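DNAation factor-related protein 4 (Drosophila melanogaster, PDB 5XPC) probably acts as a DNA-cutting nuclease in apoptosis; the piece crystallised is its CIDE domain, a module that forms higher-order assemblies. Local coordinates at residues 11-16 with 67-72; 47-52 with 79-84. All coordinates share one frame; numbering follows the deposited sequence.

Contact 1 of 2, residues 11-16 with 67-72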
loop_
_atom_site.group_PDB
_atom_site.type_symbol
_atom_site.label_atom_id
_atom_site.label_comp_id
_atom_site.label_asym_id
_atom_site.label_seq_id
_atom_site.Cartn_x
_atom_site.Cartn_y
_atom_site.Cartn_z
ATOM N N GLY B 11 -20.744 -1.241 11.449
ATOM C CA GLY B 11 -21.654 -1.194 10.319
ATOM C C GLY B 11 -20.956 -1.591 9.026
ATOM O O GLY B 11 -19.836 -1.162 8.754
ATOM N N TYR B 12 -21.646 -2.412 8.229
ATOM C CA TYR B 12 -21.151 -2.873 6.932
ATOM C C TYR B 12 -22.274 -2.788 5.904
ATOM O O TYR B 12 -23.455 -2.710 6.255
ATOM C CB TYR B 12 -20.626 -4.323 6.999
ATOM C CG TYR B 12 -19.532 -4.571 8.031
ATOM C CD1 TYR B 12 -19.815 -5.190 9.245
ATOM C CD2 TYR B 12 -18.212 -4.194 7.783
ATOM C CE1 TYR B 12 -18.809 -5.427 10.190
ATOM C CE2 TYR B 12 -17.203 -4.433 8.719
ATOM C CZ TYR B 12 -17.505 -5.046 9.917
ATOM O OH TYR B 12 -16.496 -5.278 10.843
ATOM N N LYS B 13 -21.909 -2.823 4.620
ATOM C CA LYS B 13 -22.887 -2.808 3.539
ATOM C C LYS B 13 -22.751 -4.083 2.717
ATOM O O LYS B 13 -21.632 -4.494 2.386
ATOM C CB LYS B 13 -22.716 -1.576 2.646
ATOM C CG LYS B 13 -22.989 -0.272 3.398
ATOM C CD LYS B 13 -22.664 0.953 2.557
ATOM C CE LYS B 13 -22.846 2.231 3.363
ATOM N NZ LYS B 13 -22.651 3.419 2.486
ATOM N N VAL B 14 -23.889 -4.701 2.404
ATOM C CA VAL B 14 -23.942 -5.984 1.704
ATOM C C VAL B 14 -24.978 -5.902 0.594
ATOM O O VAL B 14 -26.108 -5.443 0.816
ATOM C CB VAL B 14 -24.282 -7.145 2.659
ATOM C CG1 VAL B 14 -24.394 -8.481 1.887
ATOM C CG2 VAL B 14 -23.238 -7.250 3.766
ATOM N N THR B 15 -24.601 -6.358 -0.595
ATOM C CA THR B 15 -25.543 -6.511 -1.686
ATOM C C THR B 15 -25.204 -7.809 -2.406
ATOM O O THR B 15 -24.236 -8.499 -2.065
ATOM C CB THR B 15 -25.503 -5.273 -2.609
ATOM O OG1 THR B 15 -26.568 -5.327 -3.565
ATOM C CG2 THR B 15 -24.137 -5.151 -3.312
ATOM N N ASP B 16 -26.020 -8.168 -3.385
ATOM C CA ASP B 16 -25.746 -9.359 -4.170
ATOM C C ASP B 16 -25.017 -8.960 -5.451
ATOM O O ASP B 16 -24.730 -7.784 -5.698
ATOM C CB ASP B 16 -27.026 -10.155 -4.446
ATOM C CG ASP B 16 -28.119 -9.334 -5.116
ATOM O OD1 ASP B 16 -27.840 -8.237 -5.637
ATOM O OD2 ASP B 16 -29.274 -9.813 -5.136
ATOM N N PRO B 67 -12.198 -1.016 6.879
ATOM C CA PRO B 67 -12.952 0.131 7.402
ATOM C C PRO B 67 -14.421 -0.222 7.574
ATOM O O PRO B 67 -14.994 -1.005 6.806
ATOM C CB PRO B 67 -12.768 1.206 6.323
ATOM C CG PRO B 67 -11.597 0.756 5.509
ATOM C CD PRO B 67 -11.588 -0.742 5.569
ATOM N N ALA B 68 -15.031 0.357 8.602
ATOM C CA ALA B 68 -16.480 0.281 8.712
ATOM C C ALA B 68 -17.114 0.862 7.450
ATOM O O ALA B 68 -16.543 1.732 6.787
ATOM C CB ALA B 68 -16.970 1.033 9.951
ATOM N N GLN B 69 -18.295 0.346 7.108
ATOM C CA GLN B 69 -19.066 0.703 5.916
ATOM C C GLN B 69 -18.461 0.175 4.615
ATOM O O GLN B 69 -18.908 0.574 3.532
ATOM C CB GLN B 69 -19.281 2.220 5.806
ATOM C CG GLN B 69 -19.851 2.841 7.074
ATOM C CD GLN B 69 -21.247 2.328 7.396
ATOM O OE1 GLN B 69 -21.978 1.905 6.506
ATOM N NE2 GLN B 69 -21.624 2.374 8.674
ATOM N N THR B 70 -17.473 -0.720 4.682
ATOM C CA THR B 70 -17.017 -1.420 3.484
ATOM C C THR B 70 -18.181 -2.170 2.837
ATOM O O THR B 70 -19.044 -2.710 3.531
ATOM C CB THR B 70 -15.885 -2.395 3.842
ATOM O OG1 THR B 70 -14.714 -1.660 4.234
ATOM C CG2 THR B 70 -15.520 -3.305 2.657
ATOM N N LEU B 71 -18.212 -2.181 1.503
ATOM C CA LEU B 71 -19.260 -2.843 0.731
ATOM C C LEU B 71 -18.825 -4.246 0.315
ATOM O O LEU B 71 -17.760 -4.418 -0.290
ATOM C CB LEU B 71 -19.610 -2.032 -0.520
ATOM C CG LEU B 71 -20.566 -2.739 -1.493
ATOM C CD1 LEU B 71 -21.912 -3.045 -0.823
ATOM C CD2 LEU B 71 -20.777 -1.909 -2.765
ATOM N N PHE B 72 -19.675 -5.237 0.608
ATOM C CA PHE B 72 -19.446 -6.634 0.264
ATOM C C PHE B 72 -20.512 -7.129 -0.704
ATOM O O PHE B 72 -21.669 -6.700 -0.648
ATOM C CB PHE B 72 -19.456 -7.536 1.516
ATOM C CG PHE B 72 -18.476 -7.112 2.575
ATOM C CD1 PHE B 72 -17.125 -7.366 2.421
ATOM C CD2 PHE B 72 -18.908 -6.469 3.725
ATOM C CE1 PHE B 72 -16.206 -6.960 3.395
ATOM C CE2 PHE B 72 -18.000 -6.066 4.698
ATOM C CZ PHE B 72 -16.650 -6.318 4.530
HETATM O O HOH W 1 -19.573 2.921 2.232
#

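Contact 2 of 2, residues 47-52 with 79-84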
loop_
_atom_site.group_PDB
_atom_site.type_symbol
_atom_site.label_atom_id
_atom_site.label_comp_id
_atom_site.label_asym_id
_atom_site.label_seq_id
_atom_site.Cartn_x
_atom_site.Cartn_y
_atom_site.Cartn_z
ATOM N N HIS B 47 -20.666 -16.664 1.094
ATOM C CA HIS B 47 -19.392 -16.058 1.446
ATOM C C HIS B 47 -19.456 -14.589 1.076
ATOM O O HIS B 47 -20.258 -14.187 0.230
ATOM C CB HIS B 47 -18.220 -16.714 0.706
ATOM C CG HIS B 47 -17.950 -18.115 1.146
ATOM N ND1 HIS B 47 -18.518 -19.209 0.528
ATOM C CD2 HIS B 47 -17.174 -18.605 2.137
ATOM C CE1 HIS B 47 -18.102 -20.313 1.119
ATOM N NE2 HIS B 47 -17.286 -19.976 2.098
ATOM N N LEU B 48 -18.589 -13.796 1.699
ATOM C CA LEU B 48 -18.515 -12.363 1.449
ATOM C C LEU B 48 -17.273 -12.038 0.629
ATOM O O LEU B 48 -16.190 -12.581 0.874
ATOM C CB LEU B 48 -18.486 -11.574 2.762
ATOM C CG LEU B 48 -19.736 -11.665 3.636
ATOM C CD1 LEU B 48 -19.490 -10.906 4.927
ATOM C CD2 LEU B 48 -20.954 -11.123 2.910
ATOM N N TYR B 49 -17.440 -11.156 -0.349
ATOM C CA TYR B 49 -16.367 -10.731 -1.234
ATOM C C TYR B 49 -16.376 -9.215 -1.305
ATOM O O TYR B 49 -17.445 -8.604 -1.315
ATOM C CB TYR B 49 -16.549 -11.289 -2.639
ATOM C CG TYR B 49 -16.683 -12.796 -2.698
ATOM C CD1 TYR B 49 -17.892 -13.414 -2.411
ATOM C CD2 TYR B 49 -15.598 -13.596 -3.048
ATOM C CE1 TYR B 49 -18.022 -14.821 -2.476
ATOM C CE2 TYR B 49 -15.714 -14.991 -3.119
ATOM C CZ TYR B 49 -16.924 -15.594 -2.826
ATOM O OH TYR B 49 -17.051 -16.980 -2.894
ATOM N N LEU B 50 -15.193 -8.615 -1.392
ATOM C CA LEU B 50 -15.116 -7.168 -1.572
ATOM C C LEU B 50 -15.726 -6.775 -2.913
ATOM O O LEU B 50 -15.370 -7.336 -3.951
ATOM C CB LEU B 50 -13.660 -6.710 -1.511
ATOM C CG LEU B 50 -12.942 -6.850 -0.170
ATOM C CD1 LEU B 50 -11.512 -6.354 -0.319
ATOM C CD2 LEU B 50 -13.676 -6.037 0.893
ATOM N N ALA B 51 -16.643 -5.800 -2.897
ATOM C CA ALA B 51 -17.186 -5.305 -4.162
ATOM C C ALA B 51 -16.119 -4.595 -4.993
ATOM O O ALA B 51 -16.220 -4.557 -6.226
ATOM C CB ALA B 51 -18.367 -4.359 -3.909
ATOM N N SER B 52 -15.087 -4.049 -4.341
ATOM C CA SER B 52 -14.052 -3.308 -5.059
ATOM C C SER B 52 -13.275 -4.205 -6.018
ATOM O O SER B 52 -13.123 -3.878 -7.199
ATOM C CB SER B 52 -13.097 -2.643 -4.070
ATOM O OG SER B 52 -12.519 -3.609 -3.216
ATOM N N ALA B 79 -16.672 -17.689 -5.884
ATOM C CA ALA B 79 -17.445 -16.878 -6.804
ATOM C C ALA B 79 -16.536 -15.926 -7.566
ATOM O O ALA B 79 -15.512 -15.467 -7.049
ATOM C CB ALA B 79 -18.509 -16.099 -6.045
ATOM N N VAL B 80 -16.903 -15.656 -8.814
ATOM C CA VAL B 80 -16.321 -14.569 -9.590
ATOM C C VAL B 80 -17.357 -13.452 -9.578
ATOM O O VAL B 80 -18.326 -13.453 -10.344
ATOM C CB VAL B 80 -15.941 -15.009 -11.006
ATOM C CG1 VAL B 80 -15.512 -13.806 -11.833
ATOM C CG2 VAL B 80 -14.813 -16.042 -10.944
ATOM N N ILE B 81 -17.193 -12.536 -8.687
ATOM C CA ILE B 81 -18.169 -11.473 -8.563
ATOM C C ILE B 81 -17.806 -10.383 -9.556
ATOM O O ILE B 81 -16.654 -10.253 -9.990
ATOM C CB ILE B 81 -18.243 -10.958 -7.109
ATOM C CG1 ILE B 81 -16.986 -10.179 -6.739
ATOM C CG2 ILE B 81 -18.417 -12.133 -6.143
ATOM C CD1 ILE B 81 -17.117 -8.679 -6.869
ATOM N N THR B 82 -18.811 -9.612 -9.944
ATOM C CA THR B 82 -18.605 -8.431 -10.766
ATOM C C THR B 82 -18.166 -7.294 -9.855
ATOM O O THR B 82 -18.894 -6.926 -8.926
ATOM C CB THR B 82 -19.896 -8.072 -11.501
ATOM O OG1 THR B 82 -20.441 -9.252 -12.105
ATOM C CG2 THR B 82 -19.634 -7.043 -12.585
ATOM N N THR B 83 -16.971 -6.764 -10.094
ATOM C CA THR B 83 -16.470 -5.650 -9.296
ATOM C C THR B 83 -17.311 -4.395 -9.533
ATOM O O THR B 83 -18.076 -4.300 -10.499
ATOM C CB THR B 83 -15.010 -5.357 -9.639
ATOM O OG1 THR B 83 -14.917 -4.981 -11.019
ATOM C CG2 THR B 83 -14.141 -6.593 -9.389
ATOM N N ASP B 84 -17.164 -3.425 -8.626
ATOM C CA ASP B 84 -17.824 -2.129 -8.795
ATOM C C ASP B 84 -17.516 -1.522 -10.159
ATOM O O ASP B 84 -18.418 -1.059 -10.868
ATOM C CB ASP B 84 -17.396 -1.161 -7.688
ATOM C CG ASP B 84 -18.070 -1.444 -6.361
ATOM O OD1 ASP B 84 -19.115 -2.131 -6.348
ATOM O OD2 ASP B 84 -17.558 -0.959 -5.326
#

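Contact 1 of 2, residues 11-16 with 67-72
Strand 10-15 and the chain entering strand 71-75 run parallel, linked by four backbone hydrogen bonds that alternate between them: Gln69 N to Gly11 O, Lys13 N to Thr70 O, Phe72 N to Lys13 O and Thr15 N to Phe72 O. The Phe72 N to Lys13 O bond is short, 2.7 Å, and lies in the carbonyl plane. A type II turn from Pro67 to Thr70 leads in, and Pro67 O takes both Thr70 N and Thr70 OG1. On the buried face Tyr12 and Phe72 point the same way, Tyr12 CD2 coming 3.6 Å from Phe72 CE2 with the ring planes 55° apart; Leu33 of helix 30-40 touches both side chains. Lys13 and Leu71 share the other face. The lysine chain is extended beyond CG (chi2 173°) and crosses the Gln69 side chain obliquely, its CE 3.3 Å from Gln69 OE1. One water accepts from Lys13 NZ and donates to Gln69 O, while NZ also forms a salt bridge with Asp53 of the second subunit. An alanine here, in place of the lysine, would remove the ammonium and the chain beyond CB, and would probably cost the water bridge to Gln69 O and the salt bridge to Asp53, and so loosen the contact with the second subunit. Gln69 bends back at chi2 (-64°), and its OE1 bonds to Tyr62 OH of that same subunit. Leu71 CD1 sits 3.9 Å from Lys13 CB and equally near Thr15 CG2. A first strand paired in parallel with the last, over a helix, is the central feature of the ubiquitin-like fold of CIDE-N domains.

Contact 2 of 2, residues 47-52 with 79-84
With CG of Tyr49 anti to its carbonyl carbon (chi1 -55°), the ring extends from strand 47-50 to the segment 79-84, where Ile81 keeps CG2 anti to its own carbonyl carbon and so beside the backbone N. That places Ile81 CG2 over one face of the tyrosine, 4.3 Å from the ring centroid, in a CH-pi contact. At the far end of the ring Ala79 CB packs 3.6 Å from Tyr49 CZ, and Ala79 N donates an almost straight hydrogen bond of 3.1 Å to Tyr49 OH. The hydroxyl is also hydrogen-bonded to Gly76 O, so two hydrogen bonds grip this oxygen. Ile81 CD1 reaches on to Leu50 O. In this ubiquitin-like domain the link after strand 71-75 thus returns along strand 47-50, at one edge of the four-stranded sheet, on its way to the C-terminal helix 84-92. Thr83 is the N-cap of that helix: its OG1, in the crowded position between N and carbonyl carbon (chi1 62°), bonds to Asp86 N. The next amide, Asp84 N, is taken by Ala51 O at 2.8 Å, the donor standing above the carbonyl plane. Thr83 CA adds a CA-H...O contact to the same oxygen. Asp84 turns its carboxylate over the Ala51 methyl, with OD1 3.4 Å from Ala51 CB, and OD1 forms a salt bridge with Arg19.

How the contacts relate
From the N terminus the chain first lays down strand 10-15, passes through its antiparallel hairpin partner 22-27, helix 30-40 and strand 47-50, and only then supplies the first strand's parallel neighbour. Residues 67-72 do so, closing contact 1 across 50 intervening residues. Contact 2 closes a shorter loop when 79-84 meets 47-52. The two loops cross, since 47-52 lies inside the first and 79-84 beyond its end. They meet in the sheet: Leu71 O and Ala51 N probably hydrogen-bond, and Phe72 CE1 packs on Leu50 CD2. Contact 1 joins the central strands; contact 2 ties an outer strand to the start of the last helix.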